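PDB 2PBL: putative esterase/lipase/thioesterase, which probably hydrolyses ester or thioester bonds as a serine hydrolase of the alpha/beta-hydrolase fold, its natural substrate being unknown. Local coordinates for residues 139-147 against 160-169. Sequence-based numbering, arbitrary orientation.
Sequences GGHLVARML and IRNVVPISPL
L147 and V163 point their branches at one another tip to tip: CD1 of L147 stops 3.8 Å from CG2 of V163, and its CD2 lies equally close to that methyl. L147 also crosses I160 obliquely, its CD2 meeting CG2 of I160 at 4.2 Å, so the forked leucine bridges two branched residues of strand 160-166. Four residues earlier in the chain, V143 and V163 slide past each other in opposite directions. CG1 of V163, held anti to the backbone N (chi1 -179°), reaches CG2 of V143 at 4.0 Å, and that same V143 methyl borders P165. The helical segment 139-145 runs nearly antiparallel (156°) to strand 160-166, an inner strand of the alpha/beta-hydrolase sheet, following what is probably the nucleophile elbow, to which G139 would belong. G140 suits the tight fit, its CA only 4.0 Å from P165 CA: having no side chain, it lets its backbone lie close against P165 and P168, and P165 CB also touches G140 O at 3.7 Å. Beyond the strand, the edge of the H141 ring faces L169 O in its plane, with H141 CB 3.3 Å from that oxygen; no hydrogen bond forms, and this buried carbonyl lacks a polar partner. CG of R145 lies over one ring face, offset toward the rim, while NE2 of H141 is hydrogen-bonded to E194 O, which helps fix the ring's rotation.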
loop_
_atom_site.group_PDB
_atom_site.type_symbol
_atom_site.label_atom_id
_atom_site.label_comp_id
_atom_site.label_asym_id
_atom_site.label_seq_id
_atom_site.Cartn_x
_atom_site.Cartn_y
_atom_site.Cartn_z
ATOM N N GLY A 139 -1.314 -3.051 -2.390
ATOM C CA GLY A 139 -1.212 -2.242 -1.153
ATOM C C GLY A 139 -2.021 -0.986 -1.229
ATOM O O GLY A 139 -2.479 -0.451 -0.202
ATOM N N GLY A 140 -2.198 -0.476 -2.445
ATOM C CA GLY A 140 -2.995 0.728 -2.667
ATOM C C GLY A 140 -4.435 0.312 -2.433
ATOM O O GLY A 140 -5.229 1.067 -1.862
ATOM N N HIS A 141 -4.775 -0.878 -2.907
ATOM C CA HIS A 141 -6.084 -1.451 -2.635
ATOM C C HIS A 141 -6.304 -1.569 -1.131
ATOM O O HIS A 141 -7.332 -1.116 -0.571
ATOM C CB HIS A 141 -6.205 -2.810 -3.292
ATOM C CG HIS A 141 -7.307 -3.641 -2.717
ATOM N ND1 HIS A 141 -7.107 -4.453 -1.630
ATOM C CD2 HIS A 141 -8.616 -3.743 -3.046
ATOM C CE1 HIS A 141 -8.258 -5.007 -1.293
ATOM N NE2 HIS A 141 -9.190 -4.607 -2.146
ATOM N N LEU A 142 -5.324 -2.114 -0.448
ATOM C CA LEU A 142 -5.471 -2.371 0.988
ATOM C C LEU A 142 -5.580 -1.079 1.826
ATOM O O LEU A 142 -6.364 -0.993 2.776
ATOM C CB LEU A 142 -4.311 -3.236 1.454
ATOM C CG LEU A 142 -4.270 -4.673 0.890
ATOM C CD1 LEU A 142 -2.884 -5.294 1.080
ATOM C CD2 LEU A 142 -5.429 -5.523 1.533
ATOM N N VAL A 143 -4.822 -0.041 1.476
ATOM C CA VAL A 143 -4.972 1.205 2.237
ATOM C C VAL A 143 -6.317 1.877 1.947
ATOM O O VAL A 143 -6.891 2.471 2.837
ATOM C CB VAL A 143 -3.776 2.201 2.131
ATOM C CG1 VAL A 143 -2.528 1.614 2.784
ATOM C CG2 VAL A 143 -3.536 2.677 0.701
ATOM N N ALA A 144 -6.855 1.725 0.731
ATOM C CA ALA A 144 -8.168 2.262 0.392
ATOM C C ALA A 144 -9.305 1.609 1.241
ATOM O O ALA A 144 -10.171 2.300 1.741
ATOM C CB ALA A 144 -8.433 2.087 -1.054
ATOM N N ARG A 145 -9.205 0.326 1.474
ATOM C CA ARG A 145 -10.159 -0.427 2.302
ATOM C C ARG A 145 -10.154 -0.001 3.759
ATOM O O ARG A 145 -11.099 -0.312 4.510
ATOM C CB ARG A 145 -9.796 -1.910 2.249
ATOM C CG ARG A 145 -9.810 -2.529 0.885
ATOM C CD ARG A 145 -11.223 -2.618 0.373
ATOM N NE ARG A 145 -11.949 -3.639 1.164
ATOM C CZ ARG A 145 -13.021 -3.468 1.950
ATOM N NH1 ARG A 145 -13.626 -2.302 2.145
ATOM N NH2 ARG A 145 -13.483 -4.536 2.584
HETATM N N MSE A 146 -9.050 0.624 4.210
HETATM C CA MSE A 146 -8.942 1.084 5.601
HETATM C C MSE A 146 -9.864 2.241 5.914
HETATM O O MSE A 146 -10.069 2.554 7.086
HETATM C CB MSE A 146 -7.516 1.462 5.923
HETATM C CG MSE A 146 -6.499 0.310 5.872
HETATM SE SE MSE A 146 -7.063 -1.166 7.006
HETATM C CE MSE A 146 -7.913 -2.358 5.545
ATOM N N LEU A 147 -10.420 2.892 4.888
ATOM C CA LEU A 147 -11.354 3.980 5.109
ATOM C C LEU A 147 -12.776 3.459 5.341
ATOM O O LEU A 147 -13.675 4.258 5.596
ATOM C CB LEU A 147 -11.330 4.975 3.961
ATOM C CG LEU A 147 -10.061 5.814 3.884
ATOM C CD1 LEU A 147 -10.040 6.685 2.624
ATOM C CD2 LEU A 147 -9.971 6.687 5.152
ATOM N N ILE A 160 -7.200 9.019 10.895
ATOM C CA ILE A 160 -6.575 8.993 9.561
ATOM C C ILE A 160 -6.752 10.369 8.917
ATOM O O ILE A 160 -7.880 10.853 8.728
ATOM C CB ILE A 160 -7.142 7.917 8.665
ATOM C CG1 ILE A 160 -6.830 6.531 9.224
ATOM C CG2 ILE A 160 -6.573 8.018 7.223
ATOM C CD1 ILE A 160 -7.585 5.436 8.479
ATOM N N ARG A 161 -5.628 10.963 8.522
ATOM C CA ARG A 161 -5.597 12.301 7.942
ATOM C C ARG A 161 -5.558 12.279 6.427
ATOM O O ARG A 161 -6.295 13.006 5.781
ATOM C CB ARG A 161 -4.401 13.085 8.517
ATOM C CG ARG A 161 -4.168 14.435 7.901
ATOM C CD ARG A 161 -3.242 15.302 8.685
ATOM N NE ARG A 161 -2.907 16.537 7.964
ATOM C CZ ARG A 161 -3.692 17.615 7.950
ATOM N NH1 ARG A 161 -4.877 17.605 8.542
ATOM N NH2 ARG A 161 -3.326 18.685 7.270
ATOM N N ASN A 162 -4.693 11.441 5.877
ATOM C CA ASN A 162 -4.476 11.342 4.421
ATOM C C ASN A 162 -4.378 9.870 4.037
ATOM O O ASN A 162 -3.814 9.033 4.781
ATOM C CB ASN A 162 -3.117 11.955 3.961
ATOM C CG ASN A 162 -2.889 13.417 4.353
ATOM O OD1 ASN A 162 -3.777 14.219 4.257
ATOM N ND2 ASN A 162 -1.582 13.802 4.752
ATOM N N VAL A 163 -4.905 9.544 2.859
ATOM C CA VAL A 163 -4.742 8.222 2.261
ATOM C C VAL A 163 -4.290 8.439 0.818
ATOM O O VAL A 163 -5.010 9.085 0.029
ATOM C CB VAL A 163 -6.005 7.326 2.298
ATOM C CG1 VAL A 163 -5.656 5.987 1.668
ATOM C CG2 VAL A 163 -6.464 7.118 3.715
ATOM N N VAL A 164 -3.129 7.852 0.489
ATOM C CA VAL A 164 -2.484 7.977 -0.841
ATOM C C VAL A 164 -2.200 6.599 -1.422
ATOM O O VAL A 164 -1.110 6.029 -1.221
ATOM C CB VAL A 164 -1.175 8.825 -0.809
ATOM C CG1 VAL A 164 -0.617 9.031 -2.234
ATOM C CG2 VAL A 164 -1.438 10.158 -0.151
ATOM N N PRO A 165 -3.184 6.040 -2.152
ATOM C CA PRO A 165 -3.017 4.760 -2.860
ATOM C C PRO A 165 -2.253 5.024 -4.126
ATOM O O PRO A 165 -2.647 5.892 -4.919
ATOM C CB PRO A 165 -4.461 4.392 -3.238
ATOM C CG PRO A 165 -5.327 5.269 -2.405
ATOM C CD PRO A 165 -4.583 6.517 -2.304
ATOM N N ILE A 166 -1.105 4.368 -4.246
ATOM C CA ILE A 166 -0.213 4.581 -5.331
ATOM C C ILE A 166 -0.471 3.431 -6.312
ATOM O O ILE A 166 -0.261 2.255 -5.979
ATOM C CB ILE A 166 1.234 4.554 -4.837
ATOM C CG1 ILE A 166 1.459 5.603 -3.716
ATOM C CG2 ILE A 166 2.148 4.765 -6.010
ATOM C CD1 ILE A 166 2.837 5.378 -2.894
ATOM N N SER A 167 -0.953 3.766 -7.505
ATOM C CA SER A 167 -1.237 2.768 -8.527
ATOM C C SER A 167 -2.136 1.666 -7.957
ATOM O O SER A 167 -1.840 0.471 -8.068
ATOM C CB SER A 167 0.076 2.200 -9.037
ATOM O OG SER A 167 1.003 3.261 -9.301
ATOM N N PRO A 168 -3.293 2.067 -7.380
ATOM C CA PRO A 168 -4.155 1.083 -6.754
ATOM C C PRO A 168 -5.005 0.187 -7.692
ATOM O O PRO A 168 -5.291 0.518 -8.859
ATOM C CB PRO A 168 -5.147 1.960 -5.982
ATOM C CG PRO A 168 -5.267 3.197 -6.880
ATOM C CD PRO A 168 -3.823 3.441 -7.253
ATOM N N LEU A 169 -5.373 -0.958 -7.157
ATOM C CA LEU A 169 -6.449 -1.760 -7.739
ATOM C C LEU A 169 -7.725 -1.316 -7.014
ATOM O O LEU A 169 -7.887 -1.618 -5.805
ATOM C CB LEU A 169 -6.178 -3.237 -7.535
ATOM C CG LEU A 169 -4.924 -3.509 -8.401
ATOM C CD1 LEU A 169 -3.963 -4.491 -7.857
ATOM C CD2 LEU A 169 -5.405 -3.870 -9.806
#